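Local coordinates for protein tRNA (cytosine(72)-C(5))-methyltransferase (PDB 5ZVG) that methylates the C5 position of cytosine 72 in several tRNAs, using S-adenosyl-L-methionine as the methyl donor, at residues Gly52-Glu57 with Ser169-Phe174; Met187-Val192 with Gly209-His214; Lys269-Ala274 with Val319-Thr324. All blocks are in the same frame, centred on the assembly; numbering follows the deposited sequence.

Interaction 1. Residues Gly52-Glu57 with Ser169-Phe174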
loop_
_atom_site.group_PDB
_atom_site.type_symbol
_atom_site.label_atom_id
_atom_site.label_comp_id
_atom_site.label_asym_id
_atom_site.label_seq_id
_atom_site.Cartn_x
_atom_site.Cartn_y
_atom_site.Cartn_z
ATOM N N GLY A 52 12.804 6.916 20.115
ATOM C CA GLY A 52 13.285 6.438 21.398
ATOM C C GLY A 52 12.670 5.111 21.806
ATOM O O GLY A 52 13.370 4.228 22.299
ATOM N N GLU A 53 11.362 4.975 21.581
ATOM C CA GLU A 53 10.611 3.767 21.928
ATOM C C GLU A 53 10.970 2.582 21.040
ATOM O O GLU A 53 11.014 1.439 21.498
ATOM C CB GLU A 53 9.105 4.025 21.826
ATOM C CG GLU A 53 8.547 4.904 22.926
ATOM C CD GLU A 53 8.883 4.380 24.309
ATOM O OE1 GLU A 53 8.818 3.146 24.513
ATOM O OE2 GLU A 53 9.219 5.201 25.192
ATOM N N LEU A 54 11.217 2.864 19.766
ATOM C CA LEU A 54 11.527 1.823 18.795
ATOM C C LEU A 54 12.959 1.325 18.960
ATOM O O LEU A 54 13.250 0.153 18.703
ATOM C CB LEU A 54 11.307 2.344 17.375
ATOM C CG LEU A 54 9.859 2.684 17.026
ATOM C CD1 LEU A 54 9.773 3.368 15.665
ATOM C CD2 LEU A 54 8.996 1.432 17.059
ATOM N N LYS A 55 13.855 2.219 19.373
ATOM C CA LYS A 55 15.241 1.834 19.618
ATOM C C LYS A 55 15.322 0.895 20.812
ATOM O O LYS A 55 16.163 -0.003 20.846
ATOM C CB LYS A 55 16.125 3.063 19.832
ATOM C CG LYS A 55 16.625 3.670 18.531
ATOM C CD LYS A 55 17.305 5.014 18.749
ATOM C CE LYS A 55 17.899 5.548 17.446
ATOM N NZ LYS A 55 18.370 6.958 17.569
ATOM N N LYS A 56 14.449 1.116 21.790
ATOM C CA LYS A 56 14.306 0.207 22.925
ATOM C C LYS A 56 14.036 -1.232 22.481
ATOM O O LYS A 56 14.524 -2.181 23.093
ATOM C CB LYS A 56 13.183 0.679 23.856
ATOM C CG LYS A 56 13.529 1.915 24.671
ATOM C CD LYS A 56 12.369 2.333 25.562
ATOM C CE LYS A 56 12.628 3.679 26.223
ATOM N NZ LYS A 56 11.429 4.163 26.967
ATOM N N GLU A 57 13.245 -1.388 21.424
ATOM C CA GLU A 57 12.878 -2.714 20.936
ATOM C C GLU A 57 13.916 -3.266 19.958
ATOM O O GLU A 57 13.692 -4.298 19.328
ATOM C CB GLU A 57 11.501 -2.676 20.272
ATOM C CG GLU A 57 10.380 -2.174 21.177
ATOM C CD GLU A 57 9.836 -3.251 22.100
ATOM O OE1 GLU A 57 8.616 -3.237 22.386
ATOM O OE2 GLU A 57 10.631 -4.109 22.548
ATOM N N SER A 169 3.567 -5.112 14.103
ATOM C CA SER A 169 2.198 -5.279 14.574
ATOM C C SER A 169 2.127 -5.751 16.032
ATOM O O SER A 169 1.165 -5.454 16.740
ATOM C CB SER A 169 1.449 -6.247 13.662
ATOM O OG SER A 169 2.161 -7.465 13.527
ATOM N N GLU A 170 3.149 -6.465 16.488
ATOM C CA GLU A 170 3.137 -7.009 17.843
ATOM C C GLU A 170 3.777 -6.090 18.889
ATOM O O GLU A 170 3.821 -6.434 20.066
ATOM C CB GLU A 170 3.836 -8.372 17.866
ATOM C CG GLU A 170 3.186 -9.422 16.971
ATOM C CD GLU A 170 1.793 -9.815 17.434
ATOM O OE1 GLU A 170 1.586 -9.954 18.661
ATOM O OE2 GLU A 170 0.906 -9.989 16.569
ATOM N N LEU A 171 4.283 -4.935 18.467
ATOM C CA LEU A 171 4.925 -3.993 19.389
ATOM C C LEU A 171 3.930 -3.281 20.295
ATOM O O LEU A 171 2.800 -3.017 19.890
ATOM C CB LEU A 171 5.718 -2.944 18.619
ATOM C CG LEU A 171 6.912 -3.422 17.810
ATOM C CD1 LEU A 171 7.419 -2.272 16.959
ATOM C CD2 LEU A 171 7.992 -3.924 18.739
ATOM N N LYS A 172 4.362 -2.958 21.514
ATOM C CA LYS A 172 3.555 -2.148 22.425
ATOM C C LYS A 172 3.259 -0.809 21.778
ATOM O O LYS A 172 2.150 -0.297 21.876
ATOM C CB LYS A 172 4.268 -1.924 23.763
ATOM C CG LYS A 172 4.618 -3.190 24.526
ATOM C CD LYS A 172 5.304 -2.871 25.850
ATOM C CE LYS A 172 5.815 -4.146 26.521
ATOM N NZ LYS A 172 6.373 -3.919 27.891
ATOM N N ALA A 173 4.264 -0.256 21.105
ATOM C CA ALA A 173 4.130 1.037 20.446
ATOM C C ALA A 173 3.012 1.033 19.410
ATOM O O ALA A 173 2.343 2.044 19.213
ATOM C CB ALA A 173 5.443 1.435 19.801
ATOM N N PHE A 174 2.806 -0.107 18.755
ATOM C CA PHE A 174 1.727 -0.238 17.785
ATOM C C PHE A 174 0.360 -0.319 18.454
ATOM O O PHE A 174 -0.605 0.288 17.987
ATOM C CB PHE A 174 1.940 -1.471 16.904
ATOM C CG PHE A 174 0.834 -1.705 15.916
ATOM C CD1 PHE A 174 0.835 -1.057 14.693
ATOM C CD2 PHE A 174 -0.196 -2.581 16.203
ATOM C CE1 PHE A 174 -0.177 -1.270 13.778
ATOM C CE2 PHE A 174 -1.211 -2.799 15.293
ATOM C CZ PHE A 174 -1.199 -2.144 14.078
HETATM O O HOH W 1 7.155 -0.644 21.648
#
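L54 and L171 share the same first torsion, chi1 -65°, which sets CG of each beside its own backbone N and opposite the carbonyl carbon. Their second torsions are both extended. This brings L54 CD2 to 4.0 Å from L171 CD1, the two side chains crossing at about a right angle. A173 CB is a more distant neighbour, 4.5 Å from L54 CD2.

E57 reaches in from just beyond the end of helix 47-56. Its chain bends at chi2 (-82°) and slides past L171 in the opposite direction. L171 CD2 then rests against E57 from CB to OE1; it is 3.8 Å from E57 CG and equally close to the carboxylate oxygen OE1. The carboxylate makes no direct hydrogen bond across the contact. A water joins the two parts instead. It donates to E57 OE1 at 3.1 Å and accepts from the backbone N of A173, in the first turn of helix 172-175, at 3.0 Å. K172 NZ is 6.0 Å from E57 OE1, too far for a salt bridge.

On the 52-57 side, K56 NZ forms a salt bridge with E53 OE2 at 3.0 Å, on the syn side but 35° out of the carboxylate plane. L59 touches both leucines, L54 and L171, and A173 also packs on F179.

The arrangement is a small apolar patch with a water bridge beside it. It joins the end of helix 47-56 to the start of helix 172-175, with L171 at the N-cap position. Strand 179-181 follows and pairs with 35-40 in the four-stranded antiparallel sheet of the ferredoxin-like region.

Interaction 2. Residues Met187-Val192 with Gly209-His214; sequences MVTARV and GGKTTH. With SAM (S-adenosylmethionine), chain C.
The S-adenosylmethionine site of this class I-like methyltransferase is built partly on the glycine-rich loop and the helix start at 209-214, against which helix 184-193 packs. The short helical segments cross at -46°, with their axes 9.3 Å apart. The N-H groups at the start of the helix hold the cofactor carboxylate. G210 N donates to SAM O at 3.0 Å, and K211 N donates to SAM OXT at the same distance. G209 N adds a weak bond to SAM O. A CB on G210 would clash with OXT, and G209 has backbone angles that suit glycine.

K211 runs out extended and then bends at chi4 (65°). The CE methylene comes against T189, 3.9 Å from T189 CB and as close to CG2. NZ is hydrogen-bonded to S186 OG and forms a salt bridge with D273. A methionine in its place would probably keep some of the packing on T189 but leave S186 without its bond and D273 without its lysine salt bridge.

T213 OG1 donates to G209 O at 2.7 Å, and T213 N also donates to that oxygen, so two bonds fix the loop carbonyl at the start of the helix.

H214 fills the space between the helices further along. Its CG lies anti to the backbone N (chi1 -170°), which swings the ring toward M187 and A190. NE2 is hydrogen-bonded to E69, which also forms a salt bridge with R191. A190 CB sits obliquely to the ring, 3.3 Å from ND1. At the ring edge, near its plane, M187 O approaches H214 CE1 to 3.3 Å.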
loop_
_atom_site.group_PDB
_atom_site.type_symbol
_atom_site.label_atom_id
_atom_site.label_comp_id
_atom_site.label_asym_id
_atom_site.label_seq_id
_atom_site.Cartn_x
_atom_site.Cartn_y
_atom_site.Cartn_z
ATOM N N MET A 187 1.633 8.876 2.208
ATOM C CA MET A 187 1.782 9.977 3.154
ATOM C C MET A 187 1.853 11.305 2.402
ATOM O O MET A 187 1.244 12.295 2.813
ATOM C CB MET A 187 3.022 9.784 4.024
ATOM C CG MET A 187 2.863 8.739 5.122
ATOM S SD MET A 187 4.215 8.748 6.327
ATOM C CE MET A 187 5.420 7.722 5.492
ATOM N N VAL A 188 2.600 11.322 1.303
ATOM C CA VAL A 188 2.654 12.491 0.431
ATOM C C VAL A 188 1.248 12.895 -0.027
ATOM O O VAL A 188 0.925 14.079 -0.103
ATOM C CB VAL A 188 3.553 12.235 -0.804
ATOM C CG1 VAL A 188 3.543 13.436 -1.732
ATOM C CG2 VAL A 188 4.979 11.918 -0.368
ATOM N N THR A 189 0.412 11.899 -0.311
ATOM C CA THR A 189 -0.944 12.133 -0.804
ATOM C C THR A 189 -1.766 13.022 0.137
ATOM O O THR A 189 -2.361 14.005 -0.298
ATOM C CB THR A 189 -1.692 10.802 -1.032
ATOM O OG1 THR A 189 -1.024 10.044 -2.049
ATOM C CG2 THR A 189 -3.129 11.049 -1.452
ATOM N N ALA A 190 -1.799 12.679 1.421
ATOM C CA ALA A 190 -2.541 13.467 2.405
ATOM C C ALA A 190 -1.951 14.864 2.603
ATOM O O ALA A 190 -2.685 15.833 2.784
ATOM C CB ALA A 190 -2.598 12.729 3.732
ATOM N N ARG A 191 -0.627 14.970 2.571
ATOM C CA ARG A 191 0.030 16.270 2.692
ATOM C C ARG A 191 -0.362 17.195 1.544
ATOM O O ARG A 191 -0.710 18.361 1.749
ATOM C CB ARG A 191 1.554 16.104 2.738
ATOM C CG ARG A 191 2.078 15.720 4.096
ATOM C CD ARG A 191 2.238 16.953 4.972
ATOM N NE ARG A 191 2.867 16.631 6.248
ATOM C CZ ARG A 191 3.274 17.535 7.129
ATOM N NH1 ARG A 191 3.126 18.827 6.870
ATOM N NH2 ARG A 191 3.837 17.150 8.264
ATOM N N VAL A 192 -0.278 16.661 0.334
ATOM C CA VAL A 192 -0.575 17.402 -0.882
ATOM C C VAL A 192 -2.025 17.910 -0.943
ATOM O O VAL A 192 -2.317 18.902 -1.616
ATOM C CB VAL A 192 -0.238 16.509 -2.102
ATOM C CG1 VAL A 192 -0.834 17.040 -3.394
ATOM C CG2 VAL A 192 1.275 16.331 -2.206
ATOM N N GLY A 209 -8.482 3.206 6.311
ATOM C CA GLY A 209 -8.373 4.487 6.983
ATOM C C GLY A 209 -6.968 5.030 7.127
ATOM O O GLY A 209 -6.718 5.883 7.979
ATOM N N GLY A 210 -6.052 4.537 6.300
ATOM C CA GLY A 210 -4.690 5.033 6.284
ATOM C C GLY A 210 -4.568 6.528 6.045
ATOM O O GLY A 210 -4.017 7.257 6.873
ATOM N N LYS A 211 -5.097 6.998 4.921
ATOM C CA LYS A 211 -4.974 8.411 4.582
ATOM C C LYS A 211 -5.951 9.251 5.384
ATOM O O LYS A 211 -5.677 10.412 5.682
ATOM C CB LYS A 211 -5.182 8.632 3.079
ATOM C CG LYS A 211 -4.136 7.947 2.223
ATOM C CD LYS A 211 -4.451 8.050 0.746
ATOM C CE LYS A 211 -3.362 7.374 -0.068
ATOM N NZ LYS A 211 -3.318 5.910 0.197
ATOM N N THR A 212 -7.073 8.652 5.768
ATOM C CA THR A 212 -8.081 9.366 6.540
ATOM C C THR A 212 -7.532 9.787 7.896
ATOM O O THR A 212 -7.648 10.948 8.296
ATOM C CB THR A 212 -9.338 8.509 6.758
ATOM O OG1 THR A 212 -9.860 8.085 5.492
ATOM C CG2 THR A 212 -10.395 9.302 7.512
ATOM N N THR A 213 -6.911 8.842 8.592
ATOM C CA THR A 213 -6.372 9.112 9.914
ATOM C C THR A 213 -5.161 10.041 9.825
ATOM O O THR A 213 -4.854 10.766 10.773
ATOM C CB THR A 213 -5.980 7.810 10.640
ATOM O OG1 THR A 213 -5.102 7.036 9.813
ATOM C CG2 THR A 213 -7.216 6.992 10.955
ATOM N N HIS A 214 -4.477 10.027 8.686
ATOM C CA HIS A 214 -3.383 10.967 8.473
ATOM C C HIS A 214 -3.928 12.391 8.434
ATOM O O HIS A 214 -3.379 13.290 9.069
ATOM C CB HIS A 214 -2.630 10.640 7.181
ATOM C CG HIS A 214 -1.357 11.406 7.008
ATOM N ND1 HIS A 214 -0.555 11.274 5.895
ATOM C CD2 HIS A 214 -0.741 12.310 7.809
ATOM C CE1 HIS A 214 0.498 12.063 6.015
ATOM N NE2 HIS A 214 0.410 12.702 7.168
HETATM N N SAM C . -7.360 5.188 0.785
HETATM C CA SAM C . -7.463 4.024 1.661
HETATM C C SAM C . -6.385 4.022 2.745
HETATM O O SAM C . -6.355 3.141 3.606
HETATM O OXT SAM C . -5.522 4.901 2.790
HETATM C CB SAM C . -7.449 2.724 0.859
HETATM C CG SAM C . -8.497 2.658 -0.252
HETATM S SD SAM C . -8.408 1.137 -1.229
HETATM C CE SAM C . -7.239 1.670 -2.505
HETATM C "C5'" SAM C . -9.970 1.187 -2.144
HETATM C "C4'" SAM C . -11.205 1.106 -1.251
HETATM O "O4'" SAM C . -12.341 1.537 -1.974
HETATM C "C3'" SAM C . -11.502 -0.309 -0.771
HETATM O "O3'" SAM C . -11.459 -0.329 0.634
HETATM C "C2'" SAM C . -12.917 -0.610 -1.222
HETATM O "O2'" SAM C . -13.665 -1.130 -0.151
HETATM C "C1'" SAM C . -13.461 0.751 -1.613
HETATM N N9 SAM C . -14.439 0.706 -2.716
HETATM C C8 SAM C . -14.391 -0.035 -3.869
HETATM N N7 SAM C . -15.495 0.243 -4.600
HETATM C C5 SAM C . -16.244 1.152 -3.933
HETATM C C6 SAM C . -17.452 1.777 -4.218
HETATM N N6 SAM C . -18.106 1.512 -5.347
HETATM N N1 SAM C . -17.975 2.682 -3.316
HETATM C C2 SAM C . -17.303 2.965 -2.146
HETATM N N3 SAM C . -16.105 2.342 -1.870
HETATM C C4 SAM C . -15.587 1.450 -2.748
#

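Interaction 3. Residues Lys269-Ala274 with Val319-Thr324. With SAM (S-adenosylmethionine), chain C.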
loop_
_atom_site.group_PDB
_atom_site.type_symbol
_atom_site.label_atom_id
_atom_site.label_comp_id
_atom_site.label_asym_id
_atom_site.label_seq_id
_atom_site.Cartn_x
_atom_site.Cartn_y
_atom_site.Cartn_z
ATOM N N LYS A 269 -12.632 19.911 -0.014
ATOM C CA LYS A 269 -11.515 19.010 -0.249
ATOM C C LYS A 269 -12.040 17.598 -0.373
ATOM O O LYS A 269 -12.771 17.120 0.492
ATOM C CB LYS A 269 -10.476 19.084 0.882
ATOM C CG LYS A 269 -9.881 20.461 1.130
ATOM C CD LYS A 269 -8.978 20.868 -0.018
ATOM C CE LYS A 269 -8.421 22.275 0.155
ATOM N NZ LYS A 269 -7.645 22.443 1.407
ATOM N N ILE A 270 -11.672 16.938 -1.462
ATOM C CA ILE A 270 -12.019 15.540 -1.642
ATOM C C ILE A 270 -10.781 14.715 -1.956
ATOM O O ILE A 270 -10.033 15.024 -2.890
ATOM C CB ILE A 270 -13.042 15.345 -2.770
ATOM C CG1 ILE A 270 -14.416 15.863 -2.349
ATOM C CG2 ILE A 270 -13.136 13.884 -3.134
ATOM C CD1 ILE A 270 -15.498 15.593 -3.369
ATOM N N LEU A 271 -10.563 13.669 -1.165
ATOM C CA LEU A 271 -9.550 12.676 -1.491
ATOM C C LEU A 271 -10.185 11.455 -2.143
ATOM O O LEU A 271 -11.095 10.836 -1.588
ATOM C CB LEU A 271 -8.764 12.257 -0.248
ATOM C CG LEU A 271 -7.826 11.064 -0.470
ATOM C CD1 LEU A 271 -6.819 11.340 -1.569
ATOM C CD2 LEU A 271 -7.111 10.708 0.813
ATOM N N LEU A 272 -9.694 11.120 -3.328
ATOM C CA LEU A 272 -10.111 9.913 -4.023
ATOM C C LEU A 272 -8.902 9.000 -4.209
ATOM O O LEU A 272 -8.161 9.110 -5.188
ATOM C CB LEU A 272 -10.757 10.246 -5.369
ATOM C CG LEU A 272 -11.140 9.049 -6.249
ATOM C CD1 LEU A 272 -11.969 8.023 -5.481
ATOM C CD2 LEU A 272 -11.891 9.519 -7.487
ATOM N N ASP A 273 -8.691 8.123 -3.237
ATOM C CA ASP A 273 -7.644 7.117 -3.339
ATOM C C ASP A 273 -8.295 5.860 -3.907
ATOM O O ASP A 273 -8.697 4.955 -3.177
ATOM C CB ASP A 273 -6.993 6.881 -1.972
ATOM C CG ASP A 273 -5.866 5.885 -2.025
ATOM O OD1 ASP A 273 -4.880 6.139 -2.752
ATOM O OD2 ASP A 273 -5.940 4.871 -1.299
ATOM N N ALA A 274 -8.379 5.824 -5.232
ATOM C CA ALA A 274 -9.351 4.991 -5.928
ATOM C C ALA A 274 -8.964 3.522 -5.999
ATOM O O ALA A 274 -7.780 3.186 -6.098
ATOM C CB ALA A 274 -9.570 5.531 -7.335
ATOM N N VAL A 319 -7.924 15.433 -4.729
ATOM C CA VAL A 319 -6.683 14.681 -4.848
ATOM C C VAL A 319 -7.021 13.251 -5.247
ATOM O O VAL A 319 -7.694 12.522 -4.513
ATOM C CB VAL A 319 -5.853 14.702 -3.547
ATOM C CG1 VAL A 319 -4.787 13.615 -3.575
ATOM C CG2 VAL A 319 -5.199 16.064 -3.366
ATOM N N TYR A 320 -6.549 12.868 -6.428
ATOM C CA TYR A 320 -6.778 11.539 -6.973
ATOM C C TYR A 320 -5.490 10.726 -6.876
ATOM O O TYR A 320 -4.435 11.182 -7.313
ATOM C CB TYR A 320 -7.243 11.661 -8.426
ATOM C CG TYR A 320 -7.462 10.359 -9.162
ATOM C CD1 TYR A 320 -8.684 9.697 -9.096
ATOM C CD2 TYR A 320 -6.453 9.799 -9.939
ATOM C CE1 TYR A 320 -8.892 8.508 -9.777
ATOM C CE2 TYR A 320 -6.650 8.611 -10.616
ATOM C CZ TYR A 320 -7.873 7.972 -10.534
ATOM O OH TYR A 320 -8.067 6.791 -11.210
ATOM N N SER A 321 -5.561 9.531 -6.299
ATOM C CA SER A 321 -4.370 8.690 -6.205
ATOM C C SER A 321 -4.682 7.216 -6.455
ATOM O O SER A 321 -5.783 6.737 -6.177
ATOM C CB SER A 321 -3.678 8.855 -4.840
ATOM O OG SER A 321 -4.478 8.407 -3.759
ATOM N N THR A 322 -3.706 6.512 -7.020
ATOM C CA THR A 322 -3.783 5.068 -7.202
ATOM C C THR A 322 -2.437 4.440 -6.863
ATOM O O THR A 322 -1.400 5.105 -6.925
ATOM C CB THR A 322 -4.141 4.669 -8.648
ATOM O OG1 THR A 322 -2.970 4.767 -9.468
ATOM C CG2 THR A 322 -5.252 5.544 -9.218
ATOM N N CYS A 323 -2.447 3.158 -6.512
ATOM C CA CYS A 323 -1.206 2.406 -6.379
ATOM C C CYS A 323 -0.997 1.525 -7.608
ATOM O O CYS A 323 -0.668 0.345 -7.498
ATOM C CB CYS A 323 -1.207 1.580 -5.085
ATOM S SG CYS A 323 -2.598 0.447 -4.883
ATOM N N THR A 324 -1.198 2.117 -8.782
ATOM C CA THR A 324 -1.063 1.394 -10.037
ATOM C C THR A 324 -0.230 2.189 -11.040
ATOM O O THR A 324 -0.066 3.404 -10.908
ATOM C CB THR A 324 -2.447 1.059 -10.637
ATOM O OG1 THR A 324 -2.322 -0.024 -11.563
ATOM C CG2 THR A 324 -3.044 2.264 -11.338
HETATM N N SAM C . -7.360 5.188 0.785
HETATM C CA SAM C . -7.463 4.024 1.661
HETATM C C SAM C . -6.385 4.022 2.745
HETATM O O SAM C . -6.355 3.141 3.606
HETATM O OXT SAM C . -5.522 4.901 2.790
HETATM C CB SAM C . -7.449 2.724 0.859
HETATM C CG SAM C . -8.497 2.658 -0.252
HETATM S SD SAM C . -8.408 1.137 -1.229
HETATM C CE SAM C . -7.239 1.670 -2.505
HETATM C "C5'" SAM C . -9.970 1.187 -2.144
HETATM C "C4'" SAM C . -11.205 1.106 -1.251
HETATM O "O4'" SAM C . -12.341 1.537 -1.974
HETATM C "C3'" SAM C . -11.502 -0.309 -0.771
HETATM O "O3'" SAM C . -11.459 -0.329 0.634
HETATM C "C2'" SAM C . -12.917 -0.610 -1.222
HETATM O "O2'" SAM C . -13.665 -1.130 -0.151
HETATM C "C1'" SAM C . -13.461 0.751 -1.613
HETATM N N9 SAM C . -14.439 0.706 -2.716
HETATM C C8 SAM C . -14.391 -0.035 -3.869
HETATM N N7 SAM C . -15.495 0.243 -4.600
HETATM C C5 SAM C . -16.244 1.152 -3.933
HETATM C C6 SAM C . -17.452 1.777 -4.218
HETATM N N6 SAM C . -18.106 1.512 -5.347
HETATM N N1 SAM C . -17.975 2.682 -3.316
HETATM C C2 SAM C . -17.303 2.965 -2.146
HETATM N N3 SAM C . -16.105 2.342 -1.870
HETATM C C4 SAM C . -15.587 1.450 -2.748
#
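V319 and S321 exchange backbone hydrogen bonds with I270, L272 and A274, making strands 267-273 and 316-322 parallel neighbours. V319 N donates to I270 O at 2.8 Å, and L272 N donates to V319 O at 2.7 Å. S321 N then bonds L272 O, and A274 N bonds S321 O. The short segments lie 14° from exactly parallel.

Two apolar pairs lie on opposite faces of the sheet. On one face L271 CD1 meets V319 CG1 at 3.7 Å. On the other, L272 lies alongside Y320 and points the same way. L272 CD2 comes to the edge of the Y320 ring, in its plane, 3.6 Å from Y320 CD1. A274 CB approaches the same ring obliquely, nearest to CE1.

The polar side chains gather at D273. S321 OG donates to D273 OD1 at 2.5 Å, on the anti lone pair. The S321 hydroxyl reaches it from a chi1 of 64°, between its own backbone N and carbonyl carbon. The other carboxylate oxygen, OD2, accepts from the cofactor amino group, SAM N, at 2.5 Å. One carboxylate therefore links a strand neighbour to the ligand. At the strand end T322 OG1, also bonded to N330, accepts from T324 N at 3.3 Å, an ST turn spanning C323, the predicted nucleophile.

Around this pair, T189 of helix 184-193 packs on L271, V319 and S321. Helix 291-311 covers the other face, with I305 touching L272 and Y320. Strand 201-203 pairs with 267-273, and antiparallel strand 374-381 flanks 316-322, in the central sheet of the Rossmann-like methyltransferase fold.

Overall arrangement
The three contacts follow one another along the chain, each closing before the next opens. Interaction 1 stands apart, with 52-57 in the ferredoxin-like region. Its centre is about 22 Å from that of interaction 2 and about 31 Å from that of interaction 3, and it lies away from the annotated sites. Interactions 2 and 3 belong to the methyltransferase domain. Their centres are about 10 Å apart and both touch the cofactor. They meet directly through K211 and T189. Helix 184-193 thus lies on the central sheet. The helix start and D273 hold the amino acid part of S-adenosylmethionine, and its methyl group lies nearer the predicted nucleophile C323 than its amino group does.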